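Local coordinates for replication initiation and membrane attachment protein (Geobacillus stearothermophilus 10, PDB 5WTN) that probably helps load the replicative helicase during primosome assembly as a tetrameric replication initiation and membrane attachment protein, at residues A44-L49 / R110-P115. Residues are numbered along the deposited sequence; the frame is centred on the assembly and turned at random.
Sequences ALYMTL and RPPLAP
Tyr46 reaches from helix 40-55 to the chain leaving strand 104-109 and donates its OH to the backbone O of Arg110. The modelled Tyr46 OH to Arg110 O separation, 2.3 Å, is too short to be trusted at 2.8 Å resolution, and the exact length is doubtful. With CG anti to the backbone N (chi1 -176°), the tyrosine stretches straight out from its helix and bridges backbones whose CA atoms, Tyr46 to Arg110, stay 9.6 Å apart. Arg110 O lies at the ring edge, near the ring plane, while CE of Met47, the next residue on the same helix, also lies at the ring edge. Around the hydroxyl the other contacts are slighter: Pro111 CA approaches Tyr46 OH at 3.7 Å and Pro112 CD approaches the same OH at 3.8 Å. The tight part is the buried phenol, packed about by Leu22, Leu30, Leu84 and Leu89. The looser side belongs to Arg110, which is partly exposed; its CB points away from the helix, its NH1 makes weak, long ion pairs with Asp91 and with Asp195 of the second subunit, and its NH2 a weak hydrogen bond to the backbone O of Glu196 of that subunit. On the other flank of the helix, Thr48 OG1 bonds Ala44 O at 3.1 Å, from above the carbonyl plane, and also pairs with Gln35 of the third subunit. The Tyr46 pairing joins helix 40-55 to the loop that leads from strand 104-109 to helix 115-119. Between a leucine-lined ring and two prolines, the phenol OH and the Arg110 carbonyl probably satisfy each other just past the end of strand 104-109.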
loop_
_atom_site.group_PDB
_atom_site.type_symbol
_atom_site.label_atom_id
_atom_site.label_comp_id
_atom_site.label_asym_id
_atom_site.label_seq_id
_atom_site.Cartn_x
_atom_site.Cartn_y
_atom_site.Cartn_z
ATOM N N ALA A 44 14.839 -5.091 10.186
ATOM C CA ALA A 44 13.737 -5.234 11.132
ATOM C C ALA A 44 13.602 -4.004 12.026
ATOM O O ALA A 44 12.485 -3.564 12.296
ATOM C CB ALA A 44 13.872 -6.463 11.943
ATOM N N LEU A 45 14.717 -3.446 12.487
ATOM C CA LEU A 45 14.631 -2.248 13.292
ATOM C C LEU A 45 13.937 -1.118 12.524
ATOM O O LEU A 45 13.206 -0.309 13.105
ATOM C CB LEU A 45 16.020 -1.805 13.734
ATOM C CG LEU A 45 16.139 -0.489 14.509
ATOM C CD1 LEU A 45 15.295 -0.481 15.760
ATOM C CD2 LEU A 45 17.568 -0.240 14.861
ATOM N N TYR A 46 14.182 -1.052 11.218
ATOM C CA TYR A 46 13.621 0.013 10.418
ATOM C C TYR A 46 12.117 -0.227 10.288
ATOM O O TYR A 46 11.310 0.702 10.379
ATOM C CB TYR A 46 14.304 0.059 9.051
ATOM C CG TYR A 46 13.850 1.204 8.177
ATOM C CD1 TYR A 46 14.458 2.443 8.263
ATOM C CD2 TYR A 46 12.811 1.050 7.268
ATOM C CE1 TYR A 46 14.050 3.507 7.473
ATOM C CE2 TYR A 46 12.384 2.120 6.466
ATOM C CZ TYR A 46 13.016 3.344 6.568
ATOM O OH TYR A 46 12.626 4.420 5.789
ATOM N N MET A 47 11.749 -1.490 10.097
ATOM C CA MET A 47 10.346 -1.878 10.040
ATOM C C MET A 47 9.660 -1.541 11.360
ATOM O O MET A 47 8.594 -0.927 11.376
ATOM C CB MET A 47 10.212 -3.371 9.741
ATOM C CG MET A 47 10.715 -3.776 8.364
ATOM S SD MET A 47 9.744 -3.054 7.028
ATOM C CE MET A 47 10.597 -1.497 6.793
ATOM N N THR A 48 10.281 -1.944 12.464
ATOM C CA THR A 48 9.763 -1.636 13.778
ATOM C C THR A 48 9.627 -0.111 14.000
ATOM O O THR A 48 8.600 0.359 14.492
ATOM C CB THR A 48 10.581 -2.356 14.883
ATOM O OG1 THR A 48 10.527 -3.774 14.658
ATOM C CG2 THR A 48 10.029 -2.053 16.257
ATOM N N LEU A 49 10.625 0.669 13.605
ATOM C CA LEU A 49 10.508 2.121 13.736
ATOM C C LEU A 49 9.331 2.729 12.947
ATOM O O LEU A 49 8.602 3.581 13.433
ATOM C CB LEU A 49 11.818 2.777 13.342
ATOM C CG LEU A 49 12.883 2.616 14.417
ATOM C CD1 LEU A 49 14.177 3.319 14.039
ATOM C CD2 LEU A 49 12.328 3.154 15.721
ATOM N N ARG A 110 13.660 8.254 7.657
ATOM C CA ARG A 110 13.802 8.731 6.293
ATOM C C ARG A 110 13.466 7.612 5.314
ATOM O O ARG A 110 13.766 6.445 5.546
ATOM C CB ARG A 110 15.214 9.237 6.097
ATOM C CG ARG A 110 15.599 10.315 7.109
ATOM C CD ARG A 110 16.865 11.028 6.678
ATOM N NE ARG A 110 16.778 11.393 5.262
ATOM C CZ ARG A 110 16.565 12.627 4.808
ATOM N NH1 ARG A 110 16.460 13.656 5.653
ATOM N NH2 ARG A 110 16.474 12.826 3.499
ATOM N N PRO A 111 12.800 7.961 4.211
ATOM C CA PRO A 111 12.467 6.965 3.172
ATOM C C PRO A 111 13.705 6.584 2.377
ATOM O O PRO A 111 14.651 7.374 2.292
ATOM C CB PRO A 111 11.476 7.715 2.287
ATOM C CG PRO A 111 10.922 8.791 3.215
ATOM C CD PRO A 111 12.074 9.227 4.028
ATOM N N PRO A 112 13.720 5.377 1.812
ATOM C CA PRO A 112 14.918 5.041 1.040
ATOM C C PRO A 112 15.057 5.886 -0.218
ATOM O O PRO A 112 14.181 6.674 -0.574
ATOM C CB PRO A 112 14.708 3.561 0.678
ATOM C CG PRO A 112 13.282 3.281 0.950
ATOM C CD PRO A 112 12.805 4.243 1.979
ATOM N N LEU A 113 16.166 5.714 -0.908
ATOM C CA LEU A 113 16.314 6.371 -2.188
ATOM C C LEU A 113 15.346 5.751 -3.187
ATOM O O LEU A 113 14.852 4.629 -2.995
ATOM C CB LEU A 113 17.737 6.229 -2.693
ATOM C CG LEU A 113 18.839 7.022 -2.019
ATOM C CD1 LEU A 113 20.186 6.579 -2.599
ATOM C CD2 LEU A 113 18.588 8.507 -2.206
ATOM N N ALA A 114 15.034 6.495 -4.243
ATOM C CA ALA A 114 14.257 5.919 -5.338
ATOM C C ALA A 114 15.230 5.027 -6.075
ATOM O O ALA A 114 16.422 5.326 -6.143
ATOM C CB ALA A 114 13.732 6.988 -6.231
ATOM N N PRO A 115 14.744 3.913 -6.601
ATOM C CA PRO A 115 15.650 2.986 -7.288
ATOM C C PRO A 115 16.608 3.676 -8.298
ATOM O O PRO A 115 17.769 3.287 -8.358
ATOM C CB PRO A 115 14.690 2.046 -8.026
ATOM C CG PRO A 115 13.428 2.117 -7.257
ATOM C CD PRO A 115 13.344 3.461 -6.609
#